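Local atomic coordinates of oligopeptide ABC transporter OppAIV (Borrelia burgdorferi B31, PDB entry 4GL8), a protein that probably binds oligopeptides outside the cytoplasmic membrane and hands them to an ABC transporter for uptake. Residues Asn130-Lys133 with Asn138-Glu141; Lys170-Asp175 with Asp433-Leu438; Ser310-Arg315 with Lys395-Asn400; Ser289-Asn294 with Arg383-Phe388. All blocks are in the same frame, centred on the assembly; numbering follows the deposited sequence.

Contact 1. Residues Asn130-Lys133 with Asn138-Glu141; sequences NMIK and NAEE
Lys133 and Ala139 meet where two short consecutive helices, 129-135 and 139-143, are joined by a brief connection. The apolar part is small. The methyl CB of Ala139 sits 3.8 Å from Lys133 CA and the same distance from the carbonyl oxygen of Ile132, so it rests on the backbone of the first helix; Ile132 CG2 only grazes it. The Ile132 side chain also packs on Thr181 and Phe182. The aliphatic stem of Lys133 adds the rest: CG lies 4.0 Å from Glu140 CA, and farther out CE passes CG of Glu140. The two side chains cross at about a right angle, the glutamate running straight out from its helix while the lysine bends at chi3 (58°).

That bend carries the ammonium back over its own helix, where NZ donates to Asn130 OD1 at 2.9 Å, arriving nearly in line with the C=O bond. Lys133 also makes a cation-pi contact with Phe143, one turn on from Ala139. Its NZ stays 5.4 Å from Glu140 OE2, too far for a salt bridge.

The polar link between the backbones is a single water. It donates to Lys133 O at 2.6 Å and accepts from Glu140 N at 2.9 Å, joining a carbonyl near the end of one helix to an amide in the first turn of the next. The chemistry therefore points to a junction made by methyl and lysine-stem packing and a water bridge, with opposite charges probably adding at most a modest attraction.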
loop_
_atom_site.group_PDB
_atom_site.type_symbol
_atom_site.label_atom_id
_atom_site.label_comp_id
_atom_site.label_asym_id
_atom_site.label_seq_id
_atom_site.Cartn_x
_atom_site.Cartn_y
_atom_site.Cartn_z
ATOM N N ASN A 130 1.301 -8.316 11.611
ATOM C CA ASN A 130 2.189 -7.507 12.486
ATOM C C ASN A 130 1.705 -6.099 12.773
ATOM O O ASN A 130 1.962 -5.547 13.837
ATOM C CB ASN A 130 3.608 -7.455 11.942
ATOM C CG ASN A 130 4.373 -8.695 12.284
ATOM O OD1 ASN A 130 3.893 -9.536 13.054
ATOM N ND2 ASN A 130 5.567 -8.812 11.765
ATOM N N MET A 131 0.970 -5.532 11.832
ATOM C CA MET A 131 0.337 -4.237 12.049
ATOM C C MET A 131 -0.680 -4.271 13.216
ATOM O O MET A 131 -0.695 -3.371 14.060
ATOM C CB MET A 131 -0.316 -3.791 10.765
ATOM C CG MET A 131 -1.040 -2.466 10.891
ATOM S SD MET A 131 -1.449 -1.812 9.272
ATOM C CE MET A 131 0.184 -1.477 8.677
ATOM N N ILE A 132 -1.493 -5.317 13.292
ATOM C CA ILE A 132 -2.400 -5.486 14.410
ATOM C C ILE A 132 -1.667 -5.715 15.740
ATOM O O ILE A 132 -2.030 -5.127 16.740
ATOM C CB ILE A 132 -3.381 -6.657 14.204
ATOM C CG1 ILE A 132 -4.108 -6.540 12.883
ATOM C CG2 ILE A 132 -4.429 -6.667 15.305
ATOM C CD1 ILE A 132 -4.764 -5.183 12.703
ATOM N N LYS A 133 -0.672 -6.597 15.733
ATOM C CA LYS A 133 0.101 -6.955 16.928
ATOM C C LYS A 133 0.891 -5.794 17.529
ATOM O O LYS A 133 1.054 -5.704 18.741
ATOM C CB LYS A 133 1.075 -8.092 16.598
ATOM C CG LYS A 133 0.371 -9.394 16.246
ATOM C CD LYS A 133 1.207 -10.370 15.423
ATOM C CE LYS A 133 2.498 -10.755 16.094
ATOM N NZ LYS A 133 3.392 -11.443 15.130
ATOM N N ASN A 138 -2.165 -6.701 24.066
ATOM C CA ASN A 138 -2.155 -8.152 24.127
ATOM C C ASN A 138 -2.405 -8.888 22.819
ATOM O O ASN A 138 -2.578 -10.094 22.841
ATOM C CB ASN A 138 -3.125 -8.659 25.210
ATOM C CG ASN A 138 -2.676 -8.304 26.617
ATOM O OD1 ASN A 138 -1.493 -8.139 26.896
ATOM N ND2 ASN A 138 -3.645 -8.195 27.523
ATOM N N ALA A 139 -2.402 -8.195 21.683
ATOM C CA ALA A 139 -2.599 -8.862 20.418
ATOM C C ALA A 139 -1.441 -9.808 20.112
ATOM O O ALA A 139 -1.626 -10.898 19.577
ATOM C CB ALA A 139 -2.760 -7.851 19.284
ATOM N N GLU A 140 -0.236 -9.375 20.409
ATOM C CA GLU A 140 0.928 -10.220 20.155
ATOM C C GLU A 140 0.916 -11.502 21.024
ATOM O O GLU A 140 1.234 -12.599 20.568
ATOM C CB GLU A 140 2.189 -9.418 20.415
ATOM C CG GLU A 140 3.455 -10.110 19.975
ATOM C CD GLU A 140 4.662 -9.226 20.162
ATOM O OE1 GLU A 140 4.538 -8.163 20.839
ATOM O OE2 GLU A 140 5.735 -9.607 19.641
ATOM N N GLU A 141 0.517 -11.332 22.271
ATOM C CA GLU A 141 0.492 -12.410 23.227
ATOM C C GLU A 141 -0.633 -13.352 22.875
ATOM O O GLU A 141 -0.458 -14.561 22.882
ATOM C CB GLU A 141 0.285 -11.851 24.632
ATOM C CG GLU A 141 1.518 -11.168 25.194
ATOM C CD GLU A 141 1.663 -9.692 24.844
ATOM O OE1 GLU A 141 0.951 -9.157 23.955
ATOM O OE2 GLU A 141 2.545 -9.071 25.466
HETATM O O HOH W 1 0.500 -6.642 21.103
#

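Contact 2. Residues Lys170-Asp175 with Asp433-Leu438; sequences KPYFLD and DPMTFL
Tyr172 lays its ring beside the carboxylate of Asp433, and this pair makes up most of the contact. Ring and carboxylate planes are 31° apart, so the acid lies neither flat on the ring nor upright to it. Asp433 OD1 comes to 3.4 Å from Tyr172 CD1, its approach to the ring being oblique, while the methylene of Asp433 packs against the root of the ring, CB standing 3.7 Å from Tyr172 CG. Chi1 of Tyr172 is 48°, which places CG between the backbone N and the carbonyl carbon and swings the ring out across the aspartate. Farther along, the phenol oxygen OH ends 4.3 Å from Met435 CB; the end of the Met435 side chain leads away, and that side chain also packs on Leu462, Ser465 and Leu478.

Tyr172 stands in a type I beta turn, Lys170 to Phe173, that leads into helix 173-176, and Asp433 precedes the turn that leads into helix 435-438. The contact thus brings together two segments that each lead into a short helix and whose closest ends are 258 residues apart in the chain. Asp433 OD2 caps the second helix, accepting from Met435 N at 2.8 Å in a fairly straight bond; the donor meets the anti side of the oxygen, 27° out of the carboxylate plane.

OD2 is also in a salt bridge with Arg474 of helix 471-489, whose side chain touches Tyr172 as well, and the tyrosine ring meets that of Tyr431 with the planes almost parallel. Close by, Asp175 gives a second tie between the two regions, accepting from Ala432 N and forming a salt bridge with Arg519.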
loop_
_atom_site.group_PDB
_atom_site.type_symbol
_atom_site.label_atom_id
_atom_site.label_comp_id
_atom_site.label_asym_id
_atom_site.label_seq_id
_atom_site.Cartn_x
_atom_site.Cartn_y
_atom_site.Cartn_z
ATOM N N LYS A 170 -1.207 6.273 20.216
ATOM C CA LYS A 170 -0.852 6.404 18.829
ATOM C C LYS A 170 -1.830 7.356 18.182
ATOM O O LYS A 170 -2.954 6.952 17.890
ATOM C CB LYS A 170 -0.946 5.062 18.131
ATOM C CG LYS A 170 0.212 4.145 18.439
ATOM C CD LYS A 170 0.041 2.817 17.745
ATOM C CE LYS A 170 1.334 2.016 17.702
ATOM N NZ LYS A 170 1.930 1.898 19.046
ATOM N N PRO A 171 -1.388 8.599 17.905
ATOM C CA PRO A 171 -2.226 9.637 17.305
ATOM C C PRO A 171 -2.736 9.277 15.923
ATOM O O PRO A 171 -3.787 9.763 15.529
ATOM C CB PRO A 171 -1.288 10.861 17.221
ATOM C CG PRO A 171 -0.176 10.568 18.186
ATOM C CD PRO A 171 0.001 9.080 18.099
ATOM N N TYR A 172 -2.009 8.427 15.204
ATOM C CA TYR A 172 -2.462 7.958 13.890
ATOM C C TYR A 172 -3.313 6.675 13.917
ATOM O O TYR A 172 -3.672 6.142 12.879
ATOM C CB TYR A 172 -1.250 7.739 12.971
ATOM C CG TYR A 172 -0.147 6.961 13.615
ATOM C CD1 TYR A 172 0.854 7.613 14.307
ATOM C CD2 TYR A 172 -0.123 5.573 13.567
ATOM C CE1 TYR A 172 1.870 6.906 14.926
ATOM C CE2 TYR A 172 0.903 4.856 14.161
ATOM C CZ TYR A 172 1.896 5.541 14.843
ATOM O OH TYR A 172 2.904 4.862 15.469
ATOM N N PHE A 173 -3.636 6.145 15.085
ATOM C CA PHE A 173 -4.518 4.946 15.126
ATOM C C PHE A 173 -5.851 5.096 14.347
ATOM O O PHE A 173 -6.244 4.224 13.551
ATOM C CB PHE A 173 -4.821 4.563 16.565
ATOM C CG PHE A 173 -5.723 3.377 16.692
ATOM C CD1 PHE A 173 -5.340 2.149 16.177
ATOM C CD2 PHE A 173 -6.960 3.490 17.310
ATOM C CE1 PHE A 173 -6.165 1.049 16.286
ATOM C CE2 PHE A 173 -7.793 2.391 17.421
ATOM C CZ PHE A 173 -7.380 1.164 16.910
ATOM N N LEU A 174 -6.574 6.178 14.562
ATOM C CA LEU A 174 -7.826 6.354 13.827
ATOM C C LEU A 174 -7.631 6.234 12.297
ATOM O O LEU A 174 -8.403 5.576 11.602
ATOM C CB LEU A 174 -8.516 7.685 14.194
ATOM C CG LEU A 174 -8.901 7.875 15.668
ATOM C CD1 LEU A 174 -9.318 9.304 16.009
ATOM C CD2 LEU A 174 -10.030 6.915 16.031
ATOM N N ASP A 175 -6.587 6.849 11.769
ATOM C CA ASP A 175 -6.394 6.854 10.325
ATOM C C ASP A 175 -6.047 5.432 9.829
ATOM O O ASP A 175 -6.378 5.033 8.724
ATOM C CB ASP A 175 -5.308 7.861 9.960
ATOM C CG ASP A 175 -5.252 8.109 8.501
ATOM O OD1 ASP A 175 -6.246 8.616 7.951
ATOM O OD2 ASP A 175 -4.230 7.767 7.896
ATOM N N ASP A 433 1.409 8.732 8.782
ATOM C CA ASP A 433 2.552 8.902 9.703
ATOM C C ASP A 433 3.765 8.195 9.091
ATOM O O ASP A 433 3.623 7.118 8.524
ATOM C CB ASP A 433 2.209 8.343 11.085
ATOM C CG ASP A 433 3.346 8.501 12.089
ATOM O OD1 ASP A 433 3.307 9.473 12.868
ATOM O OD2 ASP A 433 4.284 7.651 12.098
ATOM N N PRO A 434 4.954 8.800 9.175
ATOM C CA PRO A 434 6.130 8.167 8.610
ATOM C C PRO A 434 6.369 6.704 9.061
ATOM O O PRO A 434 7.051 5.965 8.360
ATOM C CB PRO A 434 7.256 9.072 9.091
ATOM C CG PRO A 434 6.710 9.714 10.324
ATOM C CD PRO A 434 5.313 10.008 9.928
ATOM N N MET A 435 5.808 6.273 10.184
ATOM C CA MET A 435 6.013 4.891 10.618
ATOM C C MET A 435 5.547 3.825 9.611
ATOM O O MET A 435 6.098 2.715 9.610
ATOM C CB MET A 435 5.393 4.623 11.994
ATOM C CG MET A 435 5.713 3.260 12.617
ATOM S SD MET A 435 7.471 2.842 12.911
ATOM C CE MET A 435 7.933 4.120 14.035
ATOM N N THR A 436 4.561 4.137 8.763
ATOM C CA THR A 436 4.081 3.150 7.814
ATOM C C THR A 436 5.230 2.768 6.878
ATOM O O THR A 436 5.388 1.601 6.527
ATOM C CB THR A 436 2.840 3.605 7.018
ATOM O OG1 THR A 436 2.407 2.517 6.193
ATOM C CG2 THR A 436 3.152 4.768 6.142
ATOM N N PHE A 437 6.072 3.734 6.541
ATOM C CA PHE A 437 7.291 3.445 5.768
ATOM C C PHE A 437 8.460 2.870 6.559
ATOM O O PHE A 437 9.141 1.948 6.108
ATOM C CB PHE A 437 7.731 4.715 5.086
ATOM C CG PHE A 437 6.815 5.128 4.000
ATOM C CD1 PHE A 437 5.742 5.973 4.258
ATOM C CD2 PHE A 437 6.984 4.614 2.716
ATOM C CE1 PHE A 437 4.870 6.298 3.250
ATOM C CE2 PHE A 437 6.121 4.977 1.696
ATOM C CZ PHE A 437 5.068 5.809 1.961
ATOM N N LEU A 438 8.742 3.428 7.723
ATOM C CA LEU A 438 9.926 2.994 8.462
ATOM C C LEU A 438 9.729 1.587 9.033
ATOM O O LEU A 438 10.678 0.816 9.187
ATOM C CB LEU A 438 10.243 3.994 9.555
ATOM C CG LEU A 438 10.583 5.368 8.995
ATOM C CD1 LEU A 438 10.764 6.320 10.160
ATOM C CD2 LEU A 438 11.838 5.287 8.132
#

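Contact 3. Residues Ser310-Arg315 with Lys395-Asn400; sequences SFAIDR and KNLNIN
Asn396 ND2 donates to the carbonyl oxygen of Ala312 at 2.8 Å, the N-H...O angle being 150°. The acceptor lies close to the amide plane of the asparagine, whereas the donor is tilted 21° from the carbonyl plane. Beside this bond the methyl of Ala312 is pressed against Leu397: CB is 3.5 Å from Leu397 CG and about as far from CD1. Asn396 and Leu397 share a first torsion near -65°, each CG lying anti to its carbonyl carbon, and both side chains reach the same alanine, one through its oxygen and the other through its methyl.

The contact joins the segment that follows on from helix 303-311 to the C-terminal end of helix 380-397, where Asn398 leaves helical geometry with a positive phi. Ala354 of helix 351-361 touches both Ala312 and Leu397, making this a meeting of three helices, and Trp393 packs on Ala312 from within helix 380-397.

In the next shell, Arg315 folds back on Ser310 of the preceding helix. Its NH1 and NH2 both grip Ser310 O, at 2.9 and 3.0 Å, from one face of the carbonyl plane, with the oxygen nearly in the guanidinium plane. NE donates to Phe494 O, and NH1 also to Leu348 O. Between Ala312 and Arg315, Asp314 caps the following helix 315-323, and its backbone N donates to Gln392 OE1.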
loop_
_atom_site.group_PDB
_atom_site.type_symbol
_atom_site.label_atom_id
_atom_site.label_comp_id
_atom_site.label_asym_id
_atom_site.label_seq_id
_atom_site.Cartn_x
_atom_site.Cartn_y
_atom_site.Cartn_z
ATOM N N SER A 310 23.212 2.430 -5.425
ATOM C CA SER A 310 22.356 3.569 -5.096
ATOM C C SER A 310 22.901 4.881 -5.671
ATOM O O SER A 310 22.178 5.639 -6.277
ATOM C CB SER A 310 22.154 3.683 -3.580
ATOM O OG SER A 310 21.339 4.804 -3.271
ATOM N N PHE A 311 24.186 5.113 -5.500
ATOM C CA PHE A 311 24.844 6.317 -6.022
ATOM C C PHE A 311 25.026 6.322 -7.550
ATOM O O PHE A 311 25.196 7.387 -8.132
ATOM C CB PHE A 311 26.217 6.505 -5.383
ATOM C CG PHE A 311 26.187 7.204 -4.074
ATOM C CD1 PHE A 311 26.233 6.499 -2.891
ATOM C CD2 PHE A 311 26.152 8.569 -4.013
ATOM C CE1 PHE A 311 26.214 7.144 -1.670
ATOM C CE2 PHE A 311 26.131 9.223 -2.789
ATOM C CZ PHE A 311 26.170 8.505 -1.618
ATOM N N ALA A 312 25.006 5.151 -8.186
ATOM C CA ALA A 312 25.144 5.053 -9.638
ATOM C C ALA A 312 23.874 5.408 -10.432
ATOM O O ALA A 312 23.922 5.441 -11.671
ATOM C CB ALA A 312 25.599 3.660 -10.011
ATOM N N ILE A 313 22.744 5.670 -9.762
ATOM C CA ILE A 313 21.504 6.050 -10.472
ATOM C C ILE A 313 21.287 7.564 -10.528
ATOM O O ILE A 313 21.217 8.224 -9.501
ATOM C CB ILE A 313 20.247 5.517 -9.776
ATOM C CG1 ILE A 313 20.313 3.990 -9.487
ATOM C CG2 ILE A 313 19.002 5.913 -10.556
ATOM C CD1 ILE A 313 20.372 3.131 -10.707
ATOM N N ASP A 314 21.099 8.111 -11.722
ATOM C CA ASP A 314 20.783 9.537 -11.861
ATOM C C ASP A 314 19.271 9.753 -11.629
ATOM O O ASP A 314 18.481 9.645 -12.572
ATOM C CB ASP A 314 21.203 10.012 -13.260
ATOM C CG ASP A 314 20.932 11.489 -13.492
ATOM O OD1 ASP A 314 20.492 12.210 -12.562
ATOM O OD2 ASP A 314 21.165 11.923 -14.631
ATOM N N ARG A 315 18.897 10.072 -10.386
ATOM C CA ARG A 315 17.500 10.172 -9.957
ATOM C C ARG A 315 16.720 11.279 -10.620
ATOM O O ARG A 315 15.552 11.090 -10.932
ATOM C CB ARG A 315 17.411 10.382 -8.431
ATOM C CG ARG A 315 17.721 9.117 -7.645
ATOM C CD ARG A 315 18.031 9.377 -6.179
ATOM N NE ARG A 315 18.303 8.115 -5.482
ATOM C CZ ARG A 315 19.452 7.452 -5.536
ATOM N NH1 ARG A 315 20.474 7.926 -6.234
ATOM N NH2 ARG A 315 19.575 6.318 -4.878
ATOM N N LYS A 395 26.256 1.761 -17.829
ATOM C CA LYS A 395 27.038 2.964 -18.115
ATOM C C LYS A 395 27.948 3.424 -16.963
ATOM O O LYS A 395 29.097 3.727 -17.185
ATOM C CB LYS A 395 26.097 4.107 -18.506
ATOM C CG LYS A 395 26.808 5.381 -18.937
ATOM C CD LYS A 395 25.930 6.283 -19.805
ATOM C CE LYS A 395 24.672 6.788 -19.096
ATOM N NZ LYS A 395 24.968 7.760 -18.021
ATOM N N ASN A 396 27.459 3.474 -15.726
ATOM C CA ASN A 396 28.253 4.100 -14.641
ATOM C C ASN A 396 29.113 3.149 -13.848
ATOM O O ASN A 396 30.085 3.572 -13.233
ATOM C CB ASN A 396 27.347 4.844 -13.674
ATOM C CG ASN A 396 26.614 5.980 -14.342
ATOM O OD1 ASN A 396 27.166 6.654 -15.191
ATOM N ND2 ASN A 396 25.367 6.204 -13.942
ATOM N N LEU A 397 28.745 1.871 -13.851
ATOM C CA LEU A 397 29.439 0.871 -13.061
ATOM C C LEU A 397 30.027 -0.247 -13.922
ATOM O O LEU A 397 30.849 -1.011 -13.434
ATOM C CB LEU A 397 28.470 0.317 -12.003
ATOM C CG LEU A 397 28.023 1.250 -10.861
ATOM C CD1 LEU A 397 27.160 0.503 -9.863
ATOM C CD2 LEU A 397 29.223 1.823 -10.125
ATOM N N ASN A 398 29.639 -0.315 -15.206
ATOM C CA ASN A 398 29.999 -1.429 -16.085
ATOM C C ASN A 398 29.598 -2.784 -15.513
ATOM O O ASN A 398 30.325 -3.762 -15.651
ATOM C CB ASN A 398 31.504 -1.424 -16.407
ATOM C CG ASN A 398 31.827 -2.274 -17.623
ATOM O OD1 ASN A 398 30.984 -2.442 -18.493
ATOM N ND2 ASN A 398 33.030 -2.831 -17.678
ATOM N N ILE A 399 28.434 -2.844 -14.870
ATOM C CA ILE A 399 27.847 -4.139 -14.515
ATOM C C ILE A 399 26.594 -4.410 -15.335
ATOM O O ILE A 399 25.889 -3.453 -15.729
ATOM C CB ILE A 399 27.527 -4.234 -13.021
ATOM C CG1 ILE A 399 26.358 -3.356 -12.644
ATOM C CG2 ILE A 399 28.740 -3.825 -12.188
ATOM C CD1 ILE A 399 26.193 -3.246 -11.158
ATOM N N ASN A 400 26.324 -5.710 -15.557
ATOM C CA ASN A 400 25.181 -6.197 -16.339
ATOM C C ASN A 400 24.126 -6.899 -15.485
ATOM O O ASN A 400 24.432 -7.799 -14.691
ATOM C CB ASN A 400 25.660 -7.214 -17.353
ATOM C CG ASN A 400 26.737 -6.666 -18.246
ATOM O OD1 ASN A 400 26.476 -5.844 -19.121
ATOM N ND2 ASN A 400 27.953 -7.116 -18.033
#

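Contact 4. Residues Ser289-Asn294 with Arg383-Phe388; sequences SFYSLN and RKIAEF
Strand 287-293 passes helix 380-397 at a distance, the nearest CA atoms, Tyr291 and Ala386, being 9.6 Å apart, and one tyrosine spans the interval. With CG anti to its carbonyl carbon (chi1 -89°), Tyr291 sends its ring out from the strand until the hydroxyl touches the helix. OH is 3.2 Å from Ala386 CA and 3.5 Å from Ala386 CB, and the helix backbone comes to the ring at its edge, near its plane. Ile385 adds looser packing, its branch CG2 lying 4.0 Å from Tyr291 OH. The contact is thus the hydroxyl of one phenol against helix backbone and small aliphatic groups, and all three residues are buried.

Around it the strand is paired on both sides. Strand 422-428 runs antiparallel to it, with Ile422 and Arg424 touching the tyrosine, and strand 492-504 does likewise, with Leu495 touching the same side chain. On the helix, Ile385 also packs on Leu323, while Phe388 reaches Thr317, Leu318 and Val322, so helix 380-397 packs against both this strand and helix 315-323.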
loop_
_atom_site.group_PDB
_atom_site.type_symbol
_atom_site.label_atom_id
_atom_site.label_comp_id
_atom_site.label_asym_id
_atom_site.label_seq_id
_atom_site.Cartn_x
_atom_site.Cartn_y
_atom_site.Cartn_z
ATOM N N SER A 289 8.966 4.939 -4.526
ATOM C CA SER A 289 9.608 3.966 -5.411
ATOM C C SER A 289 11.026 3.682 -4.887
ATOM O O SER A 289 11.802 4.600 -4.610
ATOM C CB SER A 289 9.646 4.491 -6.849
ATOM O OG SER A 289 10.588 3.763 -7.653
ATOM N N PHE A 290 11.320 2.409 -4.666
ATOM C CA PHE A 290 12.669 1.968 -4.327
ATOM C C PHE A 290 12.911 0.568 -4.897
ATOM O O PHE A 290 11.978 -0.114 -5.228
ATOM C CB PHE A 290 12.948 2.041 -2.820
ATOM C CG PHE A 290 12.054 1.166 -1.945
ATOM C CD1 PHE A 290 12.361 -0.158 -1.724
ATOM C CD2 PHE A 290 10.951 1.709 -1.303
ATOM C CE1 PHE A 290 11.565 -0.956 -0.900
ATOM C CE2 PHE A 290 10.150 0.939 -0.466
ATOM C CZ PHE A 290 10.453 -0.417 -0.273
ATOM N N TYR A 291 14.174 0.179 -5.059
ATOM C CA TYR A 291 14.504 -1.190 -5.472
ATOM C C TYR A 291 15.008 -1.947 -4.254
ATOM O O TYR A 291 15.959 -1.507 -3.615
ATOM C CB TYR A 291 15.561 -1.160 -6.602
ATOM C CG TYR A 291 14.975 -1.091 -8.003
ATOM C CD1 TYR A 291 13.811 -0.396 -8.275
ATOM C CD2 TYR A 291 15.598 -1.748 -9.060
ATOM C CE1 TYR A 291 13.267 -0.383 -9.563
ATOM C CE2 TYR A 291 15.084 -1.715 -10.338
ATOM C CZ TYR A 291 13.911 -1.039 -10.588
ATOM O OH TYR A 291 13.428 -1.046 -11.883
ATOM N N SER A 292 14.360 -3.055 -3.911
ATOM C CA SER A 292 14.813 -3.902 -2.817
ATOM C C SER A 292 15.951 -4.805 -3.251
ATOM O O SER A 292 16.088 -5.137 -4.453
ATOM C CB SER A 292 13.693 -4.800 -2.332
ATOM O OG SER A 292 12.539 -4.093 -1.949
ATOM N N LEU A 293 16.727 -5.217 -2.246
ATOM C CA LEU A 293 17.965 -5.964 -2.423
ATOM C C LEU A 293 17.933 -7.128 -1.442
ATOM O O LEU A 293 17.738 -6.924 -0.258
ATOM C CB LEU A 293 19.188 -5.081 -2.174
ATOM C CG LEU A 293 19.233 -3.796 -2.998
ATOM C CD1 LEU A 293 20.293 -2.855 -2.471
ATOM C CD2 LEU A 293 19.451 -4.032 -4.477
ATOM N N ASN A 294 18.088 -8.344 -1.944
ATOM C CA ASN A 294 18.088 -9.526 -1.122
ATOM C C ASN A 294 19.445 -9.648 -0.438
ATOM O O ASN A 294 20.451 -9.963 -1.083
ATOM C CB ASN A 294 17.750 -10.767 -1.954
ATOM C CG ASN A 294 17.453 -11.988 -1.071
ATOM O OD1 ASN A 294 18.059 -12.172 -0.017
ATOM N ND2 ASN A 294 16.539 -12.829 -1.512
ATOM N N ARG A 383 8.630 -1.406 -16.713
ATOM C CA ARG A 383 9.593 -1.855 -17.700
ATOM C C ARG A 383 10.562 -0.735 -18.061
ATOM O O ARG A 383 11.774 -0.936 -18.101
ATOM C CB ARG A 383 8.854 -2.324 -18.957
ATOM C CG ARG A 383 9.753 -2.807 -20.085
ATOM C CD ARG A 383 8.950 -3.527 -21.154
ATOM N NE ARG A 383 8.085 -2.619 -21.913
ATOM C CZ ARG A 383 6.757 -2.592 -21.830
ATOM N NH1 ARG A 383 6.109 -3.426 -21.024
ATOM N NH2 ARG A 383 6.075 -1.734 -22.573
ATOM N N LYS A 384 9.993 0.446 -18.353
ATOM C CA LYS A 384 10.802 1.581 -18.778
ATOM C C LYS A 384 11.746 1.967 -17.641
ATOM O O LYS A 384 12.930 2.194 -17.867
ATOM C CB LYS A 384 9.940 2.769 -19.257
ATOM N N ILE A 385 11.236 2.007 -16.408
ATOM C CA ILE A 385 12.072 2.349 -15.256
ATOM C C ILE A 385 13.189 1.317 -15.108
ATOM O O ILE A 385 14.349 1.677 -14.946
ATOM C CB ILE A 385 11.266 2.431 -13.943
ATOM C CG1 ILE A 385 10.214 3.559 -13.997
ATOM C CG2 ILE A 385 12.198 2.695 -12.771
ATOM C CD1 ILE A 385 9.182 3.466 -12.871
ATOM N N ALA A 386 12.849 0.035 -15.178
ATOM C CA ALA A 386 13.875 -1.032 -15.055
ATOM C C ALA A 386 14.955 -0.964 -16.131
ATOM O O ALA A 386 16.127 -1.215 -15.861
ATOM C CB ALA A 386 13.217 -2.402 -15.064
ATOM N N GLU A 387 14.557 -0.613 -17.352
ATOM C CA GLU A 387 15.491 -0.438 -18.458
ATOM C C GLU A 387 16.422 0.753 -18.235
ATOM O O GLU A 387 17.613 0.677 -18.569
ATOM C CB GLU A 387 14.742 -0.340 -19.808
ATOM C CG GLU A 387 14.378 -1.732 -20.351
ATOM C CD GLU A 387 13.413 -1.740 -21.538
ATOM O OE1 GLU A 387 13.038 -0.670 -22.030
ATOM O OE2 GLU A 387 12.981 -2.832 -21.969
ATOM N N PHE A 388 15.890 1.849 -17.684
ATOM C CA PHE A 388 16.737 2.996 -17.301
ATOM C C PHE A 388 17.739 2.592 -16.218
ATOM O O PHE A 388 18.907 2.925 -16.308
ATOM C CB PHE A 388 15.881 4.134 -16.771
ATOM C CG PHE A 388 16.659 5.337 -16.305
ATOM C CD1 PHE A 388 17.084 6.300 -17.207
ATOM C CD2 PHE A 388 16.898 5.551 -14.945
ATOM C CE1 PHE A 388 17.762 7.432 -16.777
ATOM C CE2 PHE A 388 17.578 6.677 -14.509
ATOM C CZ PHE A 388 18.015 7.621 -15.428
#

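Overall arrangement
Contacts 3 and 4 form one neighbourhood: their centres are about 12 Å apart, both draw on helix 380-397, and they touch where Asp314 O lies 3.5 Å from Phe388 CZ. Their segments alternate along the chain, 289-294 and 310-315 coming before 383-388 and 395-400. Contacts 1 and 2 make a second group, with centres about 16 Å apart and nearest atoms about 5 Å apart. Contact 2 bridges the longest chain separation, and both later contacts fall within the chain interval it spans. Contact 4 approaches contact 2 to about 6 Å between nearest atoms, whereas contacts 1 and 3 are about 41 Å apart between centres.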